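Local coordinates for HpuA (Kingella denitrificans ATCC 33394, PDB 5EC6), which probably serves as an outer-membrane lipoprotein receptor that binds haemoglobin so that its iron can be taken up by the bacterium, at residues 177-181 with 192-196; 208-212 with 223-227; 284-288 with 297-301; 278-284 with 301-307. Residues are numbered along the deposited sequence.

Interaction 1: residues 177-181 with 192-196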
loop_
_atom_site.group_PDB
_atom_site.type_symbol
_atom_site.label_atom_id
_atom_site.label_comp_id
_atom_site.label_asym_id
_atom_site.label_seq_id
_atom_site.Cartn_x
_atom_site.Cartn_y
_atom_site.Cartn_z
ATOM N N TYR A 177 -1.226 -9.977 -8.051
ATOM C CA TYR A 177 -1.146 -9.330 -6.743
ATOM C C TYR A 177 -2.512 -9.451 -6.045
ATOM O O TYR A 177 -3.560 -9.382 -6.682
ATOM C CB TYR A 177 -0.753 -7.857 -6.882
ATOM C CG TYR A 177 0.612 -7.625 -7.492
ATOM C CD1 TYR A 177 0.790 -7.674 -8.888
ATOM C CD2 TYR A 177 1.715 -7.368 -6.697
ATOM C CE1 TYR A 177 2.034 -7.534 -9.451
ATOM C CE2 TYR A 177 2.955 -7.188 -7.238
ATOM C CZ TYR A 177 3.143 -7.286 -8.612
ATOM O OH TYR A 177 4.387 -7.101 -9.183
ATOM N N GLU A 178 -2.452 -9.617 -4.732
ATOM C CA GLU A 178 -3.615 -9.754 -3.869
ATOM C C GLU A 178 -3.646 -8.439 -3.112
ATOM O O GLU A 178 -2.707 -8.155 -2.379
ATOM C CB GLU A 178 -3.400 -10.953 -2.935
ATOM C CG GLU A 178 -4.583 -11.296 -2.025
ATOM C CD GLU A 178 -4.487 -12.719 -1.483
ATOM O OE1 GLU A 178 -3.927 -13.634 -2.175
ATOM O OE2 GLU A 178 -4.951 -12.942 -0.320
ATOM N N VAL A 179 -4.724 -7.663 -3.273
ATOM C CA VAL A 179 -4.710 -6.257 -2.866
ATOM C C VAL A 179 -5.949 -5.917 -2.001
ATOM O O VAL A 179 -6.986 -6.610 -2.060
ATOM C CB VAL A 179 -4.612 -5.251 -4.051
ATOM C CG1 VAL A 179 -3.432 -5.593 -4.950
ATOM C CG2 VAL A 179 -5.868 -5.157 -4.875
ATOM N N ILE A 180 -5.839 -4.788 -1.346
ATOM C CA ILE A 180 -6.978 -4.180 -0.652
ATOM C C ILE A 180 -7.109 -2.736 -1.096
ATOM O O ILE A 180 -6.117 -2.024 -1.242
ATOM C CB ILE A 180 -6.760 -4.226 0.867
ATOM C CG1 ILE A 180 -6.681 -5.681 1.377
ATOM C CG2 ILE A 180 -7.865 -3.463 1.603
ATOM C CD1 ILE A 180 -5.950 -5.768 2.685
ATOM N N GLY A 181 -8.354 -2.329 -1.336
ATOM C CA GLY A 181 -8.720 -0.941 -1.616
ATOM C C GLY A 181 -9.325 -0.267 -0.408
ATOM O O GLY A 181 -9.975 -0.943 0.419
ATOM N N SER A 192 -12.283 -2.854 0.729
ATOM C CA SER A 192 -12.774 -3.854 -0.199
ATOM C C SER A 192 -12.905 -5.230 0.461
ATOM O O SER A 192 -12.248 -5.528 1.450
ATOM C CB SER A 192 -11.835 -3.932 -1.412
ATOM O OG SER A 192 -10.526 -4.227 -1.007
ATOM N N SER A 193 -13.781 -6.068 -0.102
ATOM C CA SER A 193 -14.125 -7.344 0.553
ATOM C C SER A 193 -12.964 -8.269 0.596
ATOM O O SER A 193 -12.257 -8.492 -0.422
ATOM C CB SER A 193 -15.295 -8.023 -0.137
ATOM O OG SER A 193 -16.437 -7.195 -0.077
ATOM N N TYR A 194 -12.738 -8.881 1.750
ATOM C CA TYR A 194 -11.615 -9.771 1.901
ATOM C C TYR A 194 -11.924 -10.776 2.968
ATOM O O TYR A 194 -12.088 -10.396 4.140
ATOM C CB TYR A 194 -10.368 -8.998 2.286
ATOM C CG TYR A 194 -9.038 -9.646 2.100
ATOM C CD1 TYR A 194 -8.830 -10.693 1.171
ATOM C CD2 TYR A 194 -7.926 -9.173 2.790
ATOM C CE1 TYR A 194 -7.582 -11.225 0.978
ATOM C CE2 TYR A 194 -6.675 -9.709 2.618
ATOM C CZ TYR A 194 -6.486 -10.743 1.707
ATOM O OH TYR A 194 -5.205 -11.223 1.573
ATOM N N GLU A 195 -11.928 -12.051 2.568
ATOM C CA GLU A 195 -12.121 -13.177 3.498
ATOM C C GLU A 195 -11.270 -14.310 3.026
ATOM O O GLU A 195 -11.310 -14.690 1.829
ATOM C CB GLU A 195 -13.583 -13.628 3.527
ATOM C CG GLU A 195 -13.797 -14.890 4.369
ATOM C CD GLU A 195 -15.256 -15.298 4.506
ATOM O OE1 GLU A 195 -16.173 -14.576 4.048
ATOM O OE2 GLU A 195 -15.461 -16.362 5.149
ATOM N N THR A 196 -10.457 -14.854 3.915
ATOM C CA THR A 196 -9.657 -16.020 3.555
ATOM C C THR A 196 -10.022 -17.158 4.495
ATOM O O THR A 196 -10.786 -16.956 5.445
ATOM C CB THR A 196 -8.159 -15.697 3.631
ATOM O OG1 THR A 196 -7.840 -15.269 4.955
ATOM C CG2 THR A 196 -7.821 -14.574 2.653
HETATM O O HOH W 1 -10.361 -6.947 -1.386
#
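Tyr194 lays its ring beside Ile180, with CD2 of Tyr194 3.9 Å from CD1 of Ile180, and sends its hydroxyl on to Glu178. There Tyr194 OH donates a short hydrogen bond of 2.6 Å to Glu178 OE2, which meets the ring at its edge; the same hydroxyl also bonds Ala130 N. At the other end Ser192 imitates a strand partner for Gly181. Its backbone N donates to Gly181 O (3.0 Å), but Gly181 N is answered by the side-chain OG of Ser192 at 2.9 Å, almost in line. The p rotamer of Ser192 puts that oxygen in place, where a water 2.8 Å from Ser192 OG also binds Ser193 O at 2.6 Å; its reach to Val179 O, 3.5 Å, is weak, so the water only loosely spans the widening gap. Strand 174-185 pairs with 298-308 along one edge; along the other, strand 188-191 is its partner up to Ser192 and strand 208-215 takes over, while 192-196 diverges, its end at 195-196 pairing with the short strand 99-100.

Interaction 2: residues 208-212 with 223-227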
loop_
_atom_site.group_PDB
_atom_site.type_symbol
_atom_site.label_atom_id
_atom_site.label_comp_id
_atom_site.label_asym_id
_atom_site.label_seq_id
_atom_site.Cartn_x
_atom_site.Cartn_y
_atom_site.Cartn_z
ATOM N N THR A 208 -13.408 -14.295 -0.676
ATOM C CA THR A 208 -13.555 -13.052 -1.437
ATOM C C THR A 208 -12.258 -12.260 -1.337
ATOM O O THR A 208 -11.641 -12.224 -0.289
ATOM C CB THR A 208 -14.663 -12.148 -0.873
ATOM O OG1 THR A 208 -15.707 -12.950 -0.291
ATOM C CG2 THR A 208 -15.211 -11.259 -1.984
ATOM N N GLY A 209 -11.824 -11.679 -2.443
ATOM C CA GLY A 209 -10.584 -10.898 -2.426
ATOM C C GLY A 209 -10.505 -10.096 -3.731
ATOM O O GLY A 209 -11.372 -10.206 -4.620
ATOM N N SER A 210 -9.468 -9.277 -3.828
ATOM C CA SER A 210 -9.246 -8.434 -4.994
ATOM C C SER A 210 -7.868 -8.715 -5.538
ATOM O O SER A 210 -6.895 -8.832 -4.772
ATOM C CB SER A 210 -9.300 -6.983 -4.606
ATOM O OG SER A 210 -10.581 -6.575 -4.060
ATOM N N PHE A 211 -7.803 -8.850 -6.858
ATOM C CA PHE A 211 -6.552 -9.212 -7.519
ATOM C C PHE A 211 -6.282 -8.290 -8.717
ATOM O O PHE A 211 -7.185 -7.947 -9.477
ATOM C CB PHE A 211 -6.595 -10.669 -7.994
ATOM C CG PHE A 211 -6.921 -11.625 -6.846
ATOM C CD1 PHE A 211 -5.938 -12.007 -5.996
ATOM C CD2 PHE A 211 -8.226 -11.988 -6.587
ATOM C CE1 PHE A 211 -6.197 -12.841 -4.920
ATOM C CE2 PHE A 211 -8.516 -12.804 -5.505
ATOM C CZ PHE A 211 -7.492 -13.228 -4.685
ATOM N N LEU A 212 -5.023 -7.886 -8.805
ATOM C CA LEU A 212 -4.538 -7.131 -9.964
ATOM C C LEU A 212 -3.406 -7.926 -10.606
ATOM O O LEU A 212 -2.515 -8.425 -9.917
ATOM C CB LEU A 212 -4.011 -5.754 -9.549
ATOM C CG LEU A 212 -4.973 -4.851 -8.778
ATOM C CD1 LEU A 212 -4.271 -3.576 -8.354
ATOM C CD2 LEU A 212 -6.251 -4.587 -9.532
ATOM N N GLY A 223 -7.695 -5.996 -13.470
ATOM C CA GLY A 223 -8.273 -6.591 -12.288
ATOM C C GLY A 223 -9.337 -5.708 -11.667
ATOM O O GLY A 223 -9.650 -4.651 -12.175
ATOM N N THR A 224 -9.917 -6.177 -10.556
ATOM C CA THR A 224 -11.042 -5.541 -9.923
ATOM C C THR A 224 -10.859 -5.494 -8.424
ATOM O O THR A 224 -10.567 -6.520 -7.793
ATOM C CB THR A 224 -12.348 -6.307 -10.247
ATOM O OG1 THR A 224 -12.579 -6.253 -11.661
ATOM C CG2 THR A 224 -13.550 -5.696 -9.522
ATOM N N ILE A 225 -11.080 -4.307 -7.878
ATOM C CA ILE A 225 -11.147 -4.125 -6.446
ATOM C C ILE A 225 -12.641 -4.304 -6.050
ATOM O O ILE A 225 -13.489 -3.510 -6.462
ATOM C CB ILE A 225 -10.617 -2.778 -6.034
ATOM C CG1 ILE A 225 -9.119 -2.677 -6.355
ATOM C CG2 ILE A 225 -10.779 -2.579 -4.505
ATOM C CD1 ILE A 225 -8.552 -1.311 -6.190
ATOM N N VAL A 226 -12.892 -5.350 -5.278
ATOM C CA VAL A 226 -14.277 -5.824 -5.006
ATOM C C VAL A 226 -14.947 -5.015 -3.881
ATOM O O VAL A 226 -14.449 -4.952 -2.775
ATOM C CB VAL A 226 -14.219 -7.312 -4.648
ATOM C CG1 VAL A 226 -15.631 -7.849 -4.351
ATOM C CG2 VAL A 226 -13.621 -8.077 -5.792
ATOM N N GLY A 227 -16.099 -4.444 -4.197
ATOM C CA GLY A 227 -16.869 -3.643 -3.295
ATOM C C GLY A 227 -17.824 -4.424 -2.393
ATOM O O GLY A 227 -17.885 -5.659 -2.432
HETATM O O HOH W 2 -10.402 -9.180 -8.303
#
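Ser210 has chi1 near -60° (m), which swings its OG toward segment 223-227, where Val226 N donates a nearly straight hydrogen bond to Ser210 OG of 2.9 Å. A side chain thus takes the place of a backbone acceptor, and Val226, in the t rotamer, sets CG2 3.3 Å from Gly209 O and CG1 4.2 Å from Thr208 CG2. The two segments belong to an antiparallel beta hairpin, strands 208-215 and 220-225, within the large curled sheet, and here its pairing loosens: the short strands lie 144° apart in direction, the bond from Thr224 N to Phe211 O is long and weak at 3.4 Å, and a water links Phe211 N (3.0 Å) to Thr224 O (2.7 Å). Leu212, a non-hydrogen-bonded partner of Gly223 with CA atoms 4.4 Å apart, adopts the mt rotamer and brings CD2 to 3.9 Å from Gly223 C. Gly223, at phi 140°, sets CA 3.3 Å from Phe211 O; a CB there would clash with it. Leu212 and Ile225 reach Phe300 of strand 298-308.

Interaction 3: residues 284-288 with 297-301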
loop_
_atom_site.group_PDB
_atom_site.type_symbol
_atom_site.label_atom_id
_atom_site.label_comp_id
_atom_site.label_asym_id
_atom_site.label_seq_id
_atom_site.Cartn_x
_atom_site.Cartn_y
_atom_site.Cartn_z
ATOM N N ILE A 284 2.654 -3.704 -4.514
ATOM C CA ILE A 284 2.011 -2.862 -5.503
ATOM C C ILE A 284 1.109 -1.888 -4.758
ATOM O O ILE A 284 0.580 -2.231 -3.723
ATOM C CB ILE A 284 1.172 -3.715 -6.519
ATOM C CG1 ILE A 284 0.719 -2.872 -7.718
ATOM C CG2 ILE A 284 -0.036 -4.362 -5.865
ATOM C CD1 ILE A 284 0.305 -3.695 -8.903
ATOM N N GLY A 285 0.978 -0.686 -5.263
ATOM C CA GLY A 285 0.041 0.279 -4.664
ATOM C C GLY A 285 -0.250 1.444 -5.580
ATOM O O GLY A 285 0.409 1.624 -6.588
ATOM N N GLY A 286 -1.274 2.217 -5.234
ATOM C CA GLY A 286 -1.607 3.360 -6.008
ATOM C C GLY A 286 -2.870 4.043 -5.545
ATOM O O GLY A 286 -3.384 3.754 -4.462
ATOM N N THR A 287 -3.357 4.944 -6.403
ATOM C CA THR A 287 -4.574 5.700 -6.140
ATOM C C THR A 287 -5.504 5.602 -7.344
ATOM O O THR A 287 -5.066 5.346 -8.479
ATOM C CB THR A 287 -4.287 7.186 -5.819
ATOM O OG1 THR A 287 -3.557 7.787 -6.895
ATOM C CG2 THR A 287 -3.523 7.304 -4.501
ATOM N N VAL A 288 -6.775 5.851 -7.058
ATOM C CA VAL A 288 -7.789 5.966 -8.114
ATOM C C VAL A 288 -8.569 7.227 -7.842
ATOM O O VAL A 288 -9.112 7.370 -6.768
ATOM C CB VAL A 288 -8.753 4.754 -8.210
ATOM C CG1 VAL A 288 -9.600 4.907 -9.448
ATOM C CG2 VAL A 288 -8.002 3.447 -8.269
ATOM N N ASN A 297 -12.866 8.329 -4.340
ATOM C CA ASN A 297 -11.398 8.193 -4.494
ATOM C C ASN A 297 -10.860 7.155 -3.533
ATOM O O ASN A 297 -11.322 6.982 -2.398
ATOM C CB ASN A 297 -10.679 9.524 -4.286
ATOM C CG ASN A 297 -11.022 10.548 -5.367
ATOM O OD1 ASN A 297 -11.713 10.216 -6.323
ATOM N ND2 ASN A 297 -10.456 11.740 -5.272
ATOM N N ALA A 298 -9.852 6.437 -4.015
ATOM C CA ALA A 298 -9.334 5.236 -3.306
ATOM C C ALA A 298 -7.819 5.225 -3.318
ATOM O O ALA A 298 -7.192 5.701 -4.274
ATOM C CB ALA A 298 -9.822 3.967 -3.957
ATOM N N SER A 299 -7.244 4.633 -2.288
ATOM C CA SER A 299 -5.894 4.074 -2.376
ATOM C C SER A 299 -5.941 2.565 -2.293
ATOM O O SER A 299 -6.932 1.967 -1.917
ATOM C CB SER A 299 -4.985 4.674 -1.291
ATOM O OG SER A 299 -5.506 4.386 0.009
ATOM N N PHE A 300 -4.854 1.910 -2.691
ATOM C CA PHE A 300 -4.800 0.468 -2.631
ATOM C C PHE A 300 -3.359 0.012 -2.452
ATOM O O PHE A 300 -2.416 0.741 -2.797
ATOM C CB PHE A 300 -5.449 -0.211 -3.857
ATOM C CG PHE A 300 -4.769 0.096 -5.169
ATOM C CD1 PHE A 300 -5.161 1.185 -5.941
ATOM C CD2 PHE A 300 -3.795 -0.755 -5.667
ATOM C CE1 PHE A 300 -4.530 1.461 -7.126
ATOM C CE2 PHE A 300 -3.151 -0.463 -6.870
ATOM C CZ PHE A 300 -3.532 0.624 -7.585
ATOM N N GLY A 301 -3.206 -1.199 -1.904
ATOM C CA GLY A 301 -1.910 -1.817 -1.776
ATOM C C GLY A 301 -2.053 -3.304 -1.648
ATOM O O GLY A 301 -3.129 -3.840 -1.268
#
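Strands 284-288 and 298-301 run almost exactly antiparallel, 173° between directions and 4.6 Å apart at closest approach. Gly286 with Phe300 and Val288 with Ala298 are hydrogen-bonded pairs: Gly286 N to Phe300 O is 3.1 Å, Phe300 N to Gly286 O 2.9 Å, Val288 N to Ala298 O 2.8 Å and Ala298 N to Val288 O 3.0 Å. Between and beyond them, the non-hydrogen-bonded pairs Gly285-Gly301 and Thr287-Ser299 draw their CA atoms to 4.1 and 4.3 Å. Phe300, with chi1 at 63° (p), folds its ring back over the partner strand, so that Gly286 CA sits 4.0 Å from the ring centroid in a CH-pi contact. A CB on Gly286 would run into Phe300 CZ, so glycine makes the space for the ring. Val288 CG2 adds a contact of 4.2 Å to Phe300 CE1, and Val288 shares its face with Ala298. On the other face, Ser299 OG bonds Gly139 O. This is a regular, fully buried beta hairpin, its strands flanked by 256-265 and 174-185 in the curled antiparallel sheet of a beta-barrel protein.

Interaction 4: residues 278-284 with 301-307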
loop_
_atom_site.group_PDB
_atom_site.type_symbol
_atom_site.label_atom_id
_atom_site.label_comp_id
_atom_site.label_asym_id
_atom_site.label_seq_id
_atom_site.Cartn_x
_atom_site.Cartn_y
_atom_site.Cartn_z
ATOM N N HIS A 278 14.110 -13.618 -5.777
ATOM C CA HIS A 278 12.839 -13.037 -6.299
ATOM C C HIS A 278 13.119 -11.666 -6.839
ATOM O O HIS A 278 13.861 -10.850 -6.231
ATOM C CB HIS A 278 11.768 -12.870 -5.205
ATOM C CG HIS A 278 11.328 -14.145 -4.588
ATOM N ND1 HIS A 278 10.804 -15.174 -5.328
ATOM C CD2 HIS A 278 11.438 -14.605 -3.313
ATOM C CE1 HIS A 278 10.551 -16.201 -4.526
ATOM N NE2 HIS A 278 10.945 -15.881 -3.305
ATOM N N PRO A 279 12.477 -11.305 -7.954
ATOM C CA PRO A 279 12.644 -9.988 -8.535
ATOM C C PRO A 279 12.057 -8.900 -7.620
ATOM O O PRO A 279 11.275 -9.225 -6.688
ATOM C CB PRO A 279 11.853 -10.089 -9.890
ATOM C CG PRO A 279 10.993 -11.268 -9.761
ATOM C CD PRO A 279 11.550 -12.175 -8.710
ATOM N N SER A 280 12.403 -7.673 -7.927
ATOM C CA SER A 280 11.751 -6.496 -7.357
ATOM C C SER A 280 10.281 -6.515 -7.729
ATOM O O SER A 280 9.863 -7.271 -8.631
ATOM C CB SER A 280 12.417 -5.250 -7.831
ATOM O OG SER A 280 12.225 -5.006 -9.197
ATOM N N GLY A 281 9.517 -5.671 -7.058
ATOM C CA GLY A 281 8.074 -5.549 -7.353
ATOM C C GLY A 281 7.195 -6.546 -6.686
ATOM O O GLY A 281 6.123 -6.891 -7.195
ATOM N N GLY A 282 7.611 -7.038 -5.522
ATOM C CA GLY A 282 6.802 -7.884 -4.746
ATOM C C GLY A 282 5.561 -7.262 -4.074
ATOM O O GLY A 282 4.767 -7.998 -3.489
ATOM N N GLU A 283 5.484 -5.942 -4.116
ATOM C CA GLU A 283 4.339 -5.202 -3.642
ATOM C C GLU A 283 3.878 -4.205 -4.693
ATOM O O GLU A 283 4.600 -3.885 -5.653
ATOM C CB GLU A 283 4.647 -4.548 -2.285
ATOM C CG GLU A 283 4.984 -5.627 -1.271
ATOM C CD GLU A 283 5.486 -5.125 0.066
ATOM O OE1 GLU A 283 5.579 -3.925 0.274
ATOM O OE2 GLU A 283 5.773 -6.011 0.945
ATOM N N ILE A 284 2.654 -3.704 -4.514
ATOM C CA ILE A 284 2.011 -2.862 -5.503
ATOM C C ILE A 284 1.109 -1.888 -4.758
ATOM O O ILE A 284 0.580 -2.231 -3.723
ATOM C CB ILE A 284 1.172 -3.715 -6.519
ATOM C CG1 ILE A 284 0.719 -2.872 -7.718
ATOM C CG2 ILE A 284 -0.036 -4.362 -5.865
ATOM C CD1 ILE A 284 0.305 -3.695 -8.903
ATOM N N GLY A 301 -3.206 -1.199 -1.904
ATOM C CA GLY A 301 -1.910 -1.817 -1.776
ATOM C C GLY A 301 -2.053 -3.304 -1.648
ATOM O O GLY A 301 -3.129 -3.840 -1.268
ATOM N N GLY A 302 -0.970 -4.013 -1.945
ATOM C CA GLY A 302 -0.995 -5.448 -1.778
ATOM C C GLY A 302 0.298 -6.126 -2.155
ATOM O O GLY A 302 1.307 -5.460 -2.408
ATOM N N THR A 303 0.239 -7.448 -2.153
ATOM C CA THR A 303 1.415 -8.295 -2.242
ATOM C C THR A 303 1.319 -9.202 -3.459
ATOM O O THR A 303 0.235 -9.620 -3.872
ATOM C CB THR A 303 1.580 -9.159 -0.935
ATOM O OG1 THR A 303 0.405 -9.958 -0.716
ATOM C CG2 THR A 303 1.873 -8.261 0.248
ATOM N N ARG A 304 2.479 -9.572 -3.974
ATOM C CA ARG A 304 2.600 -10.468 -5.121
ATOM C C ARG A 304 2.303 -11.901 -4.687
ATOM O O ARG A 304 3.047 -12.492 -3.906
ATOM C CB ARG A 304 4.015 -10.380 -5.690
ATOM C CG ARG A 304 4.206 -11.098 -7.021
ATOM C CD ARG A 304 5.457 -10.634 -7.734
ATOM N NE ARG A 304 6.624 -10.905 -6.883
ATOM C CZ ARG A 304 7.807 -10.336 -7.069
ATOM N NH1 ARG A 304 8.019 -9.550 -8.070
ATOM N NH2 ARG A 304 8.801 -10.653 -6.234
ATOM N N ARG A 305 1.242 -12.476 -5.213
ATOM C CA ARG A 305 0.841 -13.836 -4.871
ATOM C C ARG A 305 1.594 -14.844 -5.731
ATOM O O ARG A 305 1.916 -15.948 -5.281
ATOM C CB ARG A 305 -0.686 -13.961 -5.048
ATOM C CG ARG A 305 -1.276 -15.299 -4.646
ATOM C CD ARG A 305 -2.765 -15.395 -4.973
ATOM N NE ARG A 305 -3.321 -16.636 -4.403
ATOM C CZ ARG A 305 -3.177 -17.852 -4.942
ATOM N NH1 ARG A 305 -2.534 -18.022 -6.094
ATOM N NH2 ARG A 305 -3.667 -18.919 -4.314
ATOM N N GLU A 306 1.877 -14.478 -6.978
ATOM C CA GLU A 306 2.446 -15.422 -7.937
ATOM C C GLU A 306 3.089 -14.613 -9.034
ATOM O O GLU A 306 2.586 -13.535 -9.425
ATOM C CB GLU A 306 1.375 -16.331 -8.498
ATOM C CG GLU A 306 1.918 -17.402 -9.411
ATOM C CD GLU A 306 0.887 -18.412 -9.873
ATOM O OE1 GLU A 306 -0.287 -18.417 -9.409
ATOM O OE2 GLU A 306 1.280 -19.265 -10.733
ATOM N N TYR A 307 4.166 -15.154 -9.579
ATOM C CA TYR A 307 4.731 -14.552 -10.785
ATOM C C TYR A 307 5.397 -15.595 -11.629
ATOM O O TYR A 307 5.790 -16.679 -11.145
ATOM C CB TYR A 307 5.722 -13.418 -10.448
ATOM C CG TYR A 307 6.997 -13.880 -9.792
ATOM C CD1 TYR A 307 7.067 -14.049 -8.397
ATOM C CD2 TYR A 307 8.110 -14.185 -10.542
ATOM C CE1 TYR A 307 8.239 -14.507 -7.787
ATOM C CE2 TYR A 307 9.262 -14.625 -9.950
ATOM C CZ TYR A 307 9.337 -14.783 -8.585
ATOM O OH TYR A 307 10.513 -15.224 -7.997
#
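This is a strand pairing giving way to a loop whose carbonyls bind the side chain of Arg304, at the end of the hairpin strands 283-289 and 298-308 farther from their connecting turn. Ile284 and Gly302 form a hydrogen-bonded pair, with Ile284 N to Gly302 O at 3.1 Å and Gly302 N to Ile284 O at 3.0 Å; a further bond, Arg304 N to Gly282 O, measures 2.8 Å. Beyond it 278-282 leaves the sheet and Arg304 takes over. Its NH2 donates to Pro279 O (2.9 Å) and its NH1 to Ser280 O (3.0 Å), both carbonyls lying near the guanidinium plane, while Gly281 C and Gly282 CA lie over one face. Tyr307 OH and His278 ND1 share a hydrogen bond of 2.7 Å, and Pro279 CG packs over the tyrosine ring, 4.2 Å from its centroid. Gly281 turns with phi at 84°, and Gly282 and Glu283 both face Phe265 of strand 256-265: a classic beta bulge, where the loop enters the strand.

Strand 174-185 is the common element: interaction 1 uses it directly, and it pairs on one side with the hairpin of interaction 2 (Tyr177 N to Leu212 O, 2.7 Å) and on the other with strand 298-308 of interactions 3 and 4 (Ile180 N to Gly301 O, 2.9 Å; Glu178 N to Thr303 O, 2.8 Å). Interactions 1 and 2 have centres about 6 Å apart; Glu195 N to Thr208 O, 2.9 Å, joins them again. Interaction 3 is nested in the loop that interaction 4 closes, sharing Ile284 and Gly301, with centres about 15 Å apart. Leu212 CD1 touches Phe300 CE2 at 3.6 Å, connecting interactions 2 and 3. The structure is the apo form, without haemoglobin.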